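Local atomic coordinates of Cyclo(L-tyrosyl-L-tyrosyl) synthase (Mycobacterium tuberculosis, PDB entry 2X9Q), a protein that probably joins the tyrosines of two tyrosyl-tRNAs into cyclo(L-tyrosyl-L-tyrosyl), an intermediate of mycocyclosin biosynthesis, without using ATP. Residues A60-L65 / L107-R112; S92-Q97 / C252-L257; R98-G103 / V155-P160; A149-T154 / L165-M170. All blocks are in the same frame, centred on the assembly; numbering follows the deposited sequence.

Contact 1: A60-L65 / L107-R112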
# COMPACT_ATOMS: atom_id res chain seq x y z
N ALA A 60 -4.58 -11.99 16.49
CA ALA A 60 -4.57 -10.80 17.36
C ALA A 60 -3.17 -10.45 17.91
O ALA A 60 -2.52 -11.29 18.51
CB ALA A 60 -5.57 -10.96 18.49
N GLN A 61 -2.70 -9.21 17.62
CA GLN A 61 -1.36 -8.77 18.02
C GLN A 61 -1.45 -7.27 18.42
O GLN A 61 -1.84 -6.42 17.60
CB GLN A 61 -0.33 -8.87 16.86
CG GLN A 61 -0.17 -10.21 16.23
CD GLN A 61 1.05 -10.29 15.33
OE1 GLN A 61 1.29 -9.45 14.45
NE2 GLN A 61 1.80 -11.34 15.51
N GLU A 62 -1.08 -6.94 19.66
CA GLU A 62 -0.99 -5.55 20.15
C GLU A 62 -2.13 -4.68 19.65
O GLU A 62 -1.87 -3.60 19.06
CB GLU A 62 0.33 -4.91 19.71
CG GLU A 62 1.57 -5.54 20.32
CD GLU A 62 1.83 -6.94 19.75
OE1 GLU A 62 1.73 -7.11 18.51
OE2 GLU A 62 2.12 -7.86 20.53
N GLY A 63 -3.35 -5.15 19.82
CA GLY A 63 -4.55 -4.34 19.52
C GLY A 63 -5.06 -4.38 18.06
O GLY A 63 -6.07 -3.74 17.73
N PHE A 64 -4.40 -5.19 17.23
CA PHE A 64 -4.81 -5.38 15.81
C PHE A 64 -5.17 -6.83 15.45
O PHE A 64 -4.60 -7.75 16.00
CB PHE A 64 -3.63 -4.92 14.90
CG PHE A 64 -3.48 -3.43 14.93
CD1 PHE A 64 -2.53 -2.83 15.72
CD2 PHE A 64 -4.38 -2.63 14.25
CE1 PHE A 64 -2.45 -1.40 15.81
CE2 PHE A 64 -4.30 -1.20 14.31
CZ PHE A 64 -3.34 -0.60 15.09
N LEU A 65 -6.05 -7.03 14.51
CA LEU A 65 -6.20 -8.34 13.95
C LEU A 65 -5.33 -8.31 12.68
O LEU A 65 -5.49 -7.36 11.86
CB LEU A 65 -7.64 -8.60 13.63
CG LEU A 65 -8.64 -8.53 14.84
CD1 LEU A 65 -10.06 -8.64 14.38
CD2 LEU A 65 -8.42 -9.62 15.93
N LEU A 107 6.88 -2.25 15.53
CA LEU A 107 8.16 -2.47 16.14
C LEU A 107 8.16 -3.73 17.00
O LEU A 107 9.21 -4.32 17.18
CB LEU A 107 8.56 -1.27 16.99
CG LEU A 107 9.00 -0.03 16.21
CD1 LEU A 107 9.21 1.15 17.11
CD2 LEU A 107 10.18 -0.25 15.32
N THR A 108 7.02 -4.12 17.53
CA THR A 108 6.92 -5.38 18.25
C THR A 108 7.13 -6.58 17.30
O THR A 108 7.68 -7.61 17.73
CB THR A 108 5.61 -5.48 19.00
OG1 THR A 108 5.55 -4.34 19.86
CG2 THR A 108 5.48 -6.86 19.84
N ASN A 109 6.73 -6.45 16.02
CA ASN A 109 6.62 -7.64 15.20
C ASN A 109 7.58 -7.73 14.04
O ASN A 109 7.67 -8.77 13.48
CB ASN A 109 5.17 -7.89 14.81
CG ASN A 109 4.30 -8.21 16.02
OD1 ASN A 109 4.27 -9.34 16.47
ND2 ASN A 109 3.57 -7.23 16.52
N PHE A 110 8.37 -6.70 13.75
CA PHE A 110 9.29 -6.71 12.59
C PHE A 110 10.64 -6.09 12.94
O PHE A 110 10.65 -5.11 13.69
CB PHE A 110 8.65 -5.91 11.42
CG PHE A 110 7.31 -6.43 11.02
CD1 PHE A 110 7.22 -7.43 10.08
CD2 PHE A 110 6.16 -6.00 11.65
CE1 PHE A 110 5.96 -7.97 9.71
CE2 PHE A 110 4.90 -6.56 11.35
CZ PHE A 110 4.78 -7.50 10.38
N ASP A 111 11.73 -6.52 12.31
CA ASP A 111 13.00 -5.86 12.57
C ASP A 111 13.00 -4.40 12.14
O ASP A 111 13.68 -3.54 12.74
CB ASP A 111 14.19 -6.56 11.95
CG ASP A 111 14.39 -7.98 12.55
OD1 ASP A 111 13.86 -8.29 13.64
OD2 ASP A 111 14.99 -8.79 11.83
N ARG A 112 12.27 -4.10 11.07
CA ARG A 112 12.30 -2.76 10.52
C ARG A 112 10.89 -2.43 9.99
O ARG A 112 10.18 -3.35 9.54
CB ARG A 112 13.36 -2.80 9.43
CG ARG A 112 13.89 -1.49 9.02
CD ARG A 112 14.61 -1.52 7.60
NE ARG A 112 14.24 -0.29 6.89
CZ ARG A 112 14.66 0.09 5.69
NH1 ARG A 112 15.51 -0.66 4.97
NH2 ARG A 112 14.24 1.27 5.21
O HOH W 1 4.14 -11.97 14.56
O HOH W 2 3.26 -9.94 18.85
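Asn109 reaches across to Glu62 and Gln61 at the surface. It is the last residue of helix 96-109. Its partners sit on a type I' beta hairpin, whose turn from Gln61 to Phe64 joins strands 59-61 and 64-68.

The Asn109 side chain can be followed outward. CB comes only to within 4.2 Å of Gln61 OE1. CG lies closer, 3.6 Å from the same Gln61 OE1. With CG anti to the carbonyl carbon (chi1 -65°), the amide faces the hairpin. OD1 sits 3.3 Å from Gln61 NE2, but the angle is too poor for a hydrogen bond. The two amides are instead stacked, with their planes 21° apart. Water 1 links this pair: it accepts from Gln61 NE2 and donates to Asn109 OD1. Gln61 OE1 accepts from His77 and Trp105, which helps to hold its amide in place.

Asn109 ND2 donates to Glu62 OE1 at 2.7 Å, and it also bonds Trp105 O. The Glu62 chain bends at chi2, which turns its carboxylate to the helix end. Glu62 OE2 touches the methyl CG2 of Thr108 at 3.6 Å. Water 2 donates to both Glu62 OE2 and Asn109 OD1, the latter at 2.7 Å. Glu62 OE1 lies in the plane of the Asn109 amide, while Asn109 ND2 comes in 47° out of the carboxylate plane.

Contact 2: S92-Q97 / C252-L257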
# COMPACT_ATOMS: atom_id res chain seq x y z
N SER A 92 -9.54 9.73 7.58
CA SER A 92 -9.55 9.90 9.05
C SER A 92 -9.21 8.63 9.86
O SER A 92 -8.95 8.70 11.05
CB SER A 92 -10.90 10.40 9.54
OG SER A 92 -11.87 9.46 9.06
N TYR A 93 -9.20 7.46 9.24
CA TYR A 93 -8.72 6.25 9.95
C TYR A 93 -7.32 6.49 10.55
O TYR A 93 -7.00 6.01 11.65
CB TYR A 93 -8.68 5.07 8.94
CG TYR A 93 -8.15 3.80 9.54
CD1 TYR A 93 -8.98 2.97 10.33
CD2 TYR A 93 -6.82 3.38 9.32
CE1 TYR A 93 -8.48 1.74 10.89
CE2 TYR A 93 -6.34 2.21 9.85
CZ TYR A 93 -7.17 1.37 10.62
OH TYR A 93 -6.61 0.20 11.15
N PHE A 94 -6.48 7.22 9.84
CA PHE A 94 -5.10 7.48 10.29
C PHE A 94 -4.98 8.64 11.24
O PHE A 94 -4.30 9.63 10.96
CB PHE A 94 -4.08 7.59 9.11
CG PHE A 94 -4.06 6.31 8.25
CD1 PHE A 94 -3.40 5.17 8.73
CD2 PHE A 94 -4.72 6.26 6.99
CE1 PHE A 94 -3.37 3.96 7.96
CE2 PHE A 94 -4.77 5.06 6.22
CZ PHE A 94 -4.04 3.92 6.72
N SER A 95 -5.62 8.48 12.39
CA SER A 95 -5.55 9.47 13.44
C SER A 95 -4.17 9.35 14.06
O SER A 95 -3.45 8.34 13.81
CB SER A 95 -6.66 9.15 14.49
OG SER A 95 -6.21 7.99 15.24
N ARG A 96 -3.79 10.34 14.88
CA ARG A 96 -2.55 10.24 15.64
C ARG A 96 -2.49 8.98 16.51
O ARG A 96 -1.44 8.33 16.60
CB ARG A 96 -2.35 11.52 16.55
CG ARG A 96 -1.80 12.74 15.74
CD ARG A 96 -0.30 12.60 15.46
NE ARG A 96 0.33 12.37 16.76
CZ ARG A 96 0.62 13.34 17.63
NH1 ARG A 96 1.10 13.02 18.84
NH2 ARG A 96 0.42 14.63 17.31
N GLN A 97 -3.56 8.67 17.21
CA GLN A 97 -3.52 7.47 18.08
C GLN A 97 -3.37 6.17 17.21
O GLN A 97 -2.61 5.27 17.60
CB GLN A 97 -4.82 7.37 18.92
CG GLN A 97 -4.84 6.17 19.97
CD GLN A 97 -3.60 6.23 20.89
OE1 GLN A 97 -2.71 5.34 20.87
NE2 GLN A 97 -3.48 7.34 21.64
N CYS A 252 1.13 -3.83 4.56
CA CYS A 252 -0.06 -3.89 5.44
C CYS A 252 -1.02 -2.77 5.27
O CYS A 252 -0.60 -1.57 5.23
CB CYS A 252 0.39 -3.85 6.92
SG CYS A 252 1.49 -5.24 7.30
N TYR A 253 -2.31 -3.10 5.21
CA TYR A 253 -3.34 -2.03 5.10
C TYR A 253 -4.59 -2.53 5.74
O TYR A 253 -4.72 -3.73 5.95
CB TYR A 253 -3.58 -1.68 3.60
CG TYR A 253 -4.17 -0.31 3.37
CD1 TYR A 253 -3.50 0.83 3.82
CD2 TYR A 253 -5.43 -0.16 2.72
CE1 TYR A 253 -4.06 2.11 3.65
CE2 TYR A 253 -6.00 1.13 2.54
CZ TYR A 253 -5.30 2.23 3.00
OH TYR A 253 -5.79 3.50 2.81
N HIS A 254 -5.52 -1.64 6.04
CA HIS A 254 -6.71 -2.05 6.74
C HIS A 254 -7.81 -2.52 5.78
O HIS A 254 -8.91 -2.82 6.25
CB HIS A 254 -7.28 -0.90 7.62
CG HIS A 254 -7.55 0.39 6.89
ND1 HIS A 254 -6.55 1.18 6.39
CD2 HIS A 254 -8.71 1.06 6.62
CE1 HIS A 254 -7.06 2.23 5.77
NE2 HIS A 254 -8.38 2.17 5.88
N GLN A 255 -7.54 -2.55 4.48
CA GLN A 255 -8.45 -3.12 3.46
C GLN A 255 -7.59 -3.95 2.52
O GLN A 255 -6.46 -3.55 2.26
CB GLN A 255 -9.04 -2.01 2.57
CG GLN A 255 -10.02 -1.10 3.25
CD GLN A 255 -10.21 0.22 2.47
OE1 GLN A 255 -9.77 0.37 1.31
NE2 GLN A 255 -10.84 1.19 3.12
N SER A 256 -8.08 -5.05 1.92
CA SER A 256 -7.16 -5.75 0.97
C SER A 256 -6.89 -4.89 -0.27
O SER A 256 -7.74 -4.12 -0.70
CB SER A 256 -7.57 -7.19 0.60
OG SER A 256 -8.89 -7.13 0.18
N LEU A 257 -5.65 -4.91 -0.73
CA LEU A 257 -5.26 -4.25 -1.94
C LEU A 257 -6.18 -4.67 -3.11
O LEU A 257 -6.46 -5.86 -3.26
CB LEU A 257 -3.86 -4.77 -2.22
CG LEU A 257 -3.23 -4.30 -3.51
CD1 LEU A 257 -2.86 -2.81 -3.25
CD2 LEU A 257 -2.02 -5.28 -3.88
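Tyr93 and His254 stack face to face. This is the striking feature of a contact that no hydrogen bond crosses. The ring centroids are 4.0 Å apart and the planes differ by 14°. Tyr93 CD2 lies over the centre of the imidazole. His254 CG, in turn, sits above the phenol face, shifted toward its rim. The closest pair is Tyr93 CE2 to His254 ND1, at 3.6 Å.

Two torsions place the rings. Tyr93 has CG anti to its backbone N (chi1 178°). His254 takes the crowded position, with CG between its backbone N and carbonyl carbon (chi1 55°). The two side chains slide past each other in opposite directions.

Phe94 completes an aromatic cluster. It is the centre of an inverse gamma turn. Tyr93 CD2 lies over the middle of one face of its ring. Phe94 CZ reaches His254 CE1 at 3.6 Å, with the two rings oblique. The same CZ meets Tyr253 CE1 at 3.6 Å, and Tyr253 OH lies at the edge of the Phe94 ring.

The contact borders the probable active site at the end of strand 249-253. Tyr253 probably belongs to the substrate site. Its OH is hydrogen-bonded to OG of Ser88, the likely nucleophile. His254 ND1 lies over the centre of the Tyr253 ring, 3.7 Å above its plane. Aromatic packing from Phe94 and His254 therefore probably helps to place the phenol beside the Ser88 hydroxyl.

Contact 3: R98-G103 / V155-P160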
# COMPACT_ATOMS: atom_id res chain seq x y z
N ARG A 98 -4.11 6.08 16.09
CA ARG A 98 -4.04 4.86 15.26
C ARG A 98 -2.62 4.71 14.72
O ARG A 98 -2.13 3.60 14.67
CB ARG A 98 -5.00 4.90 14.08
CG ARG A 98 -5.02 3.55 13.21
CD ARG A 98 -5.97 2.66 13.91
NE ARG A 98 -7.26 3.26 13.59
CZ ARG A 98 -8.35 3.13 14.31
NH1 ARG A 98 -8.35 2.38 15.43
NH2 ARG A 98 -9.46 3.74 13.88
N LEU A 99 -1.98 5.81 14.31
CA LEU A 99 -0.60 5.74 13.78
C LEU A 99 0.36 5.29 14.87
O LEU A 99 1.30 4.51 14.63
CB LEU A 99 -0.15 7.07 13.19
CG LEU A 99 -0.86 7.43 11.85
CD1 LEU A 99 -0.60 8.94 11.56
CD2 LEU A 99 -0.27 6.51 10.70
N ARG A 100 0.19 5.84 16.08
CA ARG A 100 1.02 5.36 17.19
C ARG A 100 0.80 3.86 17.45
O ARG A 100 1.73 3.16 17.71
CB ARG A 100 0.71 6.13 18.47
CG ARG A 100 1.74 5.93 19.57
CD ARG A 100 1.38 6.87 20.76
NE ARG A 100 2.01 6.30 21.94
CZ ARG A 100 3.28 6.53 22.27
NH1 ARG A 100 4.04 7.36 21.53
NH2 ARG A 100 3.77 5.94 23.33
N ASP A 101 -0.43 3.43 17.47
CA ASP A 101 -0.72 2.03 17.76
C ASP A 101 -0.07 1.14 16.68
O ASP A 101 0.62 0.12 16.98
CB ASP A 101 -2.24 1.86 17.83
CG ASP A 101 -2.84 2.45 19.12
OD1 ASP A 101 -2.03 2.80 20.01
OD2 ASP A 101 -4.08 2.53 19.21
N LEU A 102 -0.16 1.59 15.43
CA LEU A 102 0.45 0.87 14.31
C LEU A 102 1.96 0.78 14.42
O LEU A 102 2.60 -0.25 14.09
CB LEU A 102 0.07 1.53 12.93
CG LEU A 102 -1.33 1.14 12.43
CD1 LEU A 102 -1.85 2.11 11.25
CD2 LEU A 102 -1.36 -0.32 11.91
N GLY A 103 2.57 1.91 14.77
CA GLY A 103 4.01 1.97 14.95
C GLY A 103 4.46 1.03 16.11
O GLY A 103 5.48 0.34 15.98
N VAL A 155 6.84 8.95 14.51
CA VAL A 155 8.12 8.26 14.35
C VAL A 155 9.16 8.88 15.30
O VAL A 155 10.01 8.18 15.85
CB VAL A 155 8.58 8.24 12.88
CG1 VAL A 155 10.02 7.85 12.71
CG2 VAL A 155 7.64 7.31 11.98
N ASN A 156 9.05 10.21 15.49
CA ASN A 156 10.00 10.95 16.35
C ASN A 156 9.76 10.49 17.79
O ASN A 156 10.69 10.24 18.54
CB ASN A 156 9.76 12.48 16.23
CG ASN A 156 10.30 13.06 14.93
OD1 ASN A 156 11.02 12.40 14.19
ND2 ASN A 156 9.90 14.29 14.61
N GLU A 157 8.49 10.33 18.12
CA GLU A 157 8.06 9.85 19.42
C GLU A 157 8.46 8.42 19.72
O GLU A 157 8.94 8.10 20.84
CB GLU A 157 6.57 9.88 19.41
CG GLU A 157 5.93 10.01 20.72
CD GLU A 157 4.72 10.88 20.57
OE1 GLU A 157 3.63 10.30 20.58
OE2 GLU A 157 4.88 12.13 20.40
N LEU A 158 8.26 7.52 18.75
CA LEU A 158 8.55 6.08 18.97
C LEU A 158 9.96 5.67 18.75
O LEU A 158 10.40 4.69 19.34
CB LEU A 158 7.63 5.16 18.11
CG LEU A 158 6.16 5.29 18.44
CD1 LEU A 158 5.30 4.41 17.46
CD2 LEU A 158 5.92 4.88 19.90
N ASP A 159 10.68 6.34 17.86
CA ASP A 159 12.02 5.90 17.48
C ASP A 159 12.87 7.14 17.15
O ASP A 159 13.32 7.33 16.00
CB ASP A 159 11.96 4.92 16.29
CG ASP A 159 13.35 4.37 15.88
OD1 ASP A 159 14.40 4.79 16.44
OD2 ASP A 159 13.45 3.58 14.89
N PRO A 160 13.11 8.00 18.18
CA PRO A 160 13.89 9.25 18.04
C PRO A 160 15.15 9.02 17.23
O PRO A 160 15.49 9.79 16.36
CB PRO A 160 14.27 9.59 19.50
CG PRO A 160 13.13 9.09 20.33
CD PRO A 160 12.55 7.85 19.55
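The guanidinium of Arg100 carries Leu158 CD2 over one face, with NH1 the nearest atom at 3.5 Å and CZ at 3.9 Å. Glu157 OE1 approaches the same group obliquely, and the carboxylate and guanidinium planes stand 48° apart. Arg100 NH1 and Glu157 OE1 form a salt bridge of 3.1 Å. It is a single-atom contact rather than a paired one: NH1 alone comes close to the carboxylate.

NH1 also rests against the Glu157 chain, 3.4 Å from CG. Arg100 reaches this far because its chain is extended from CG to NE, with CG anti to the backbone N (chi1 -166°). Glu157 bends at chi2, and the two side chains cross at about a right angle. Arg96, one turn earlier on the helix of Arg100, also touches Glu157.

The contact joins helices 96-109 and 133-158, which pack side by side in the Rossmann-like part of the fold. The first helix connects strands 82-87 and 112-117. In the chain, the second comes between strands 112-117 and 165-169. Leu99 and Val155, from the two helices, both lean on Phe115 of the sheet.

Leu158 points from its helix toward helix 96-109, where it also touches Leu104. Its CD1 methyl lies on the backbone of Gly103, 3.7 Å from both CA and C. With no side chain at Gly103, the leucine methyl can settle directly on the helix backbone, and the CA atoms of the two residues are 7.3 Å apart.

Contact 4: A149-T154 / L165-M170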
# COMPACT_ATOMS: atom_id res chain seq x y z
N ALA A 149 2.96 15.15 8.68
CA ALA A 149 3.25 15.64 9.98
C ALA A 149 2.81 14.63 11.05
O ALA A 149 3.56 14.36 11.96
CB ALA A 149 2.49 16.97 10.20
N LYS A 150 1.61 14.07 10.95
CA LYS A 150 1.16 13.07 11.95
C LYS A 150 2.12 11.87 11.97
O LYS A 150 2.49 11.40 13.05
CB LYS A 150 -0.24 12.57 11.72
CG LYS A 150 -1.27 13.71 11.88
CD LYS A 150 -2.62 13.17 11.41
CE LYS A 150 -3.73 14.15 11.71
NZ LYS A 150 -5.08 13.42 11.65
N ILE A 151 2.55 11.41 10.78
CA ILE A 151 3.47 10.29 10.76
C ILE A 151 4.79 10.71 11.33
O ILE A 151 5.34 9.95 12.12
CB ILE A 151 3.62 9.63 9.39
CG1 ILE A 151 2.23 9.15 8.88
CG2 ILE A 151 4.60 8.47 9.47
CD1 ILE A 151 2.28 9.00 7.25
N THR A 152 5.33 11.87 10.90
CA THR A 152 6.62 12.31 11.39
C THR A 152 6.63 12.44 12.91
O THR A 152 7.57 11.97 13.54
CB THR A 152 7.09 13.58 10.66
OG1 THR A 152 7.02 13.29 9.26
CG2 THR A 152 8.63 14.07 11.06
N THR A 153 5.57 12.99 13.52
CA THR A 153 5.52 13.11 14.99
C THR A 153 5.53 11.71 15.59
O THR A 153 6.26 11.43 16.55
CB THR A 153 4.24 13.88 15.40
OG1 THR A 153 4.29 15.18 14.79
CG2 THR A 153 4.05 13.99 17.02
N THR A 154 4.68 10.83 15.05
CA THR A 154 4.67 9.43 15.49
C THR A 154 6.08 8.79 15.56
O THR A 154 6.47 8.18 16.58
CB THR A 154 3.73 8.59 14.61
OG1 THR A 154 2.41 9.16 14.66
CG2 THR A 154 3.70 7.15 15.18
N LEU A 165 12.37 2.40 12.53
CA LEU A 165 11.12 2.93 12.03
C LEU A 165 11.37 4.23 11.29
O LEU A 165 12.11 5.12 11.82
CB LEU A 165 10.23 3.13 13.23
CG LEU A 165 8.97 3.87 12.93
CD1 LEU A 165 8.05 2.90 12.10
CD2 LEU A 165 8.41 4.11 14.27
N CYS A 166 10.87 4.32 10.03
CA CYS A 166 11.14 5.43 9.11
C CYS A 166 9.81 5.83 8.44
O CYS A 166 8.86 5.02 8.40
CB CYS A 166 12.11 4.96 8.04
SG CYS A 166 13.85 4.69 8.66
N VAL A 167 9.70 7.06 7.94
CA VAL A 167 8.53 7.50 7.18
C VAL A 167 9.09 8.05 5.90
O VAL A 167 10.14 8.67 5.89
CB VAL A 167 7.67 8.59 7.86
CG1 VAL A 167 8.51 9.71 8.56
CG2 VAL A 167 6.61 9.21 6.80
N ARG A 168 8.41 7.82 4.78
CA ARG A 168 8.80 8.59 3.61
C ARG A 168 7.65 8.67 2.62
O ARG A 168 6.77 7.86 2.69
CB ARG A 168 10.01 8.01 2.92
CG ARG A 168 9.72 6.80 2.12
CD ARG A 168 11.07 6.09 1.74
NE ARG A 168 11.50 5.22 2.84
CZ ARG A 168 12.73 4.68 2.97
NH1 ARG A 168 13.67 4.89 2.07
NH2 ARG A 168 13.00 3.92 4.00
N PRO A 169 7.70 9.66 1.72
CA PRO A 169 6.62 9.75 0.75
C PRO A 169 6.79 8.73 -0.38
O PRO A 169 7.92 8.40 -0.77
CB PRO A 169 6.76 11.18 0.18
CG PRO A 169 8.27 11.50 0.30
CD PRO A 169 8.79 10.65 1.48
N MSE A 170 5.67 8.29 -0.96
CA MSE A 170 5.72 7.40 -2.08
C MSE A 170 6.57 7.97 -3.25
O MSE A 170 7.31 7.20 -3.96
CB MSE A 170 4.23 7.07 -2.56
CG MSE A 170 4.20 5.99 -3.77
SE MSE A 170 4.89 4.26 -3.04
CE MSE A 170 3.35 3.83 -1.94
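This is helix-on-strand packing: Ile151 and Thr152 of helix 133-158 lie against Val167 of strand 165-169. The strand is the outermost on its side of the sheet. Its CB atoms point alternately to the helix and away from it. Val167 points to the helix, while Cys166 and Arg168 point to the other side of the sheet.

The closest meeting is between methyls. Ile151 CG2 meets Val167 CG2 at 3.4 Å and Val167 CB at 3.5 Å, both tighter than usual for carbon pairs. Ile151 touches with its CG2 branch, which is anti to the backbone N. The two side chains cross obliquely, and Ile151 also touches Phe115 of the neighbouring strand.

Val167 uses its other methyl on Thr152. Its CG2 is anti to the backbone N, and CG1 lies between the backbone N and the carbonyl carbon (chi1 42°). Val167 CG1 comes within 3.9 Å of Thr152 OG1, with the side chains at about a right angle. The Thr152 hydroxyl is hydrogen-bonded to Arg148 O, one turn back along the helix.

Within the helix, Thr154 OG1 donates to Lys150 O at 2.8 Å, and Thr154 N bonds the same oxygen at 3.0 Å. The two donors reach it from opposite faces of the carbonyl plane.

After the strand, Met170, a selenomethionine, touches Glu233, which may have a critical role in catalysis. A helix packed on the parallel strand that follows it is typical of the Rossmann-like fold that cyclodipeptide synthases share with class I tRNA synthetases.

Overall arrangement
Contacts 1, 2 and 3 use helix 96-109. Contact 2 takes the turn leading into it, contact 3 its middle and contact 1 its C-terminal end. Contacts 3 and 4 share helix 133-158 and are closest, with centres about 9 Å apart. Contacts 1 and 4 lie farthest apart, about 18 Å between centres, near the two edges of one mixed sheet. Along the chain, contacts 3 and 4 cross, both nested inside the loop closed by contact 2. Contact 1 crosses contacts 2 and 3 but closes before contact 4 opens. Phe64 packs on Leu102, and Leu99 on Lys150. Helix 96-109 thus touches the N-terminal hairpin, and the turn before it packs by the probable active site.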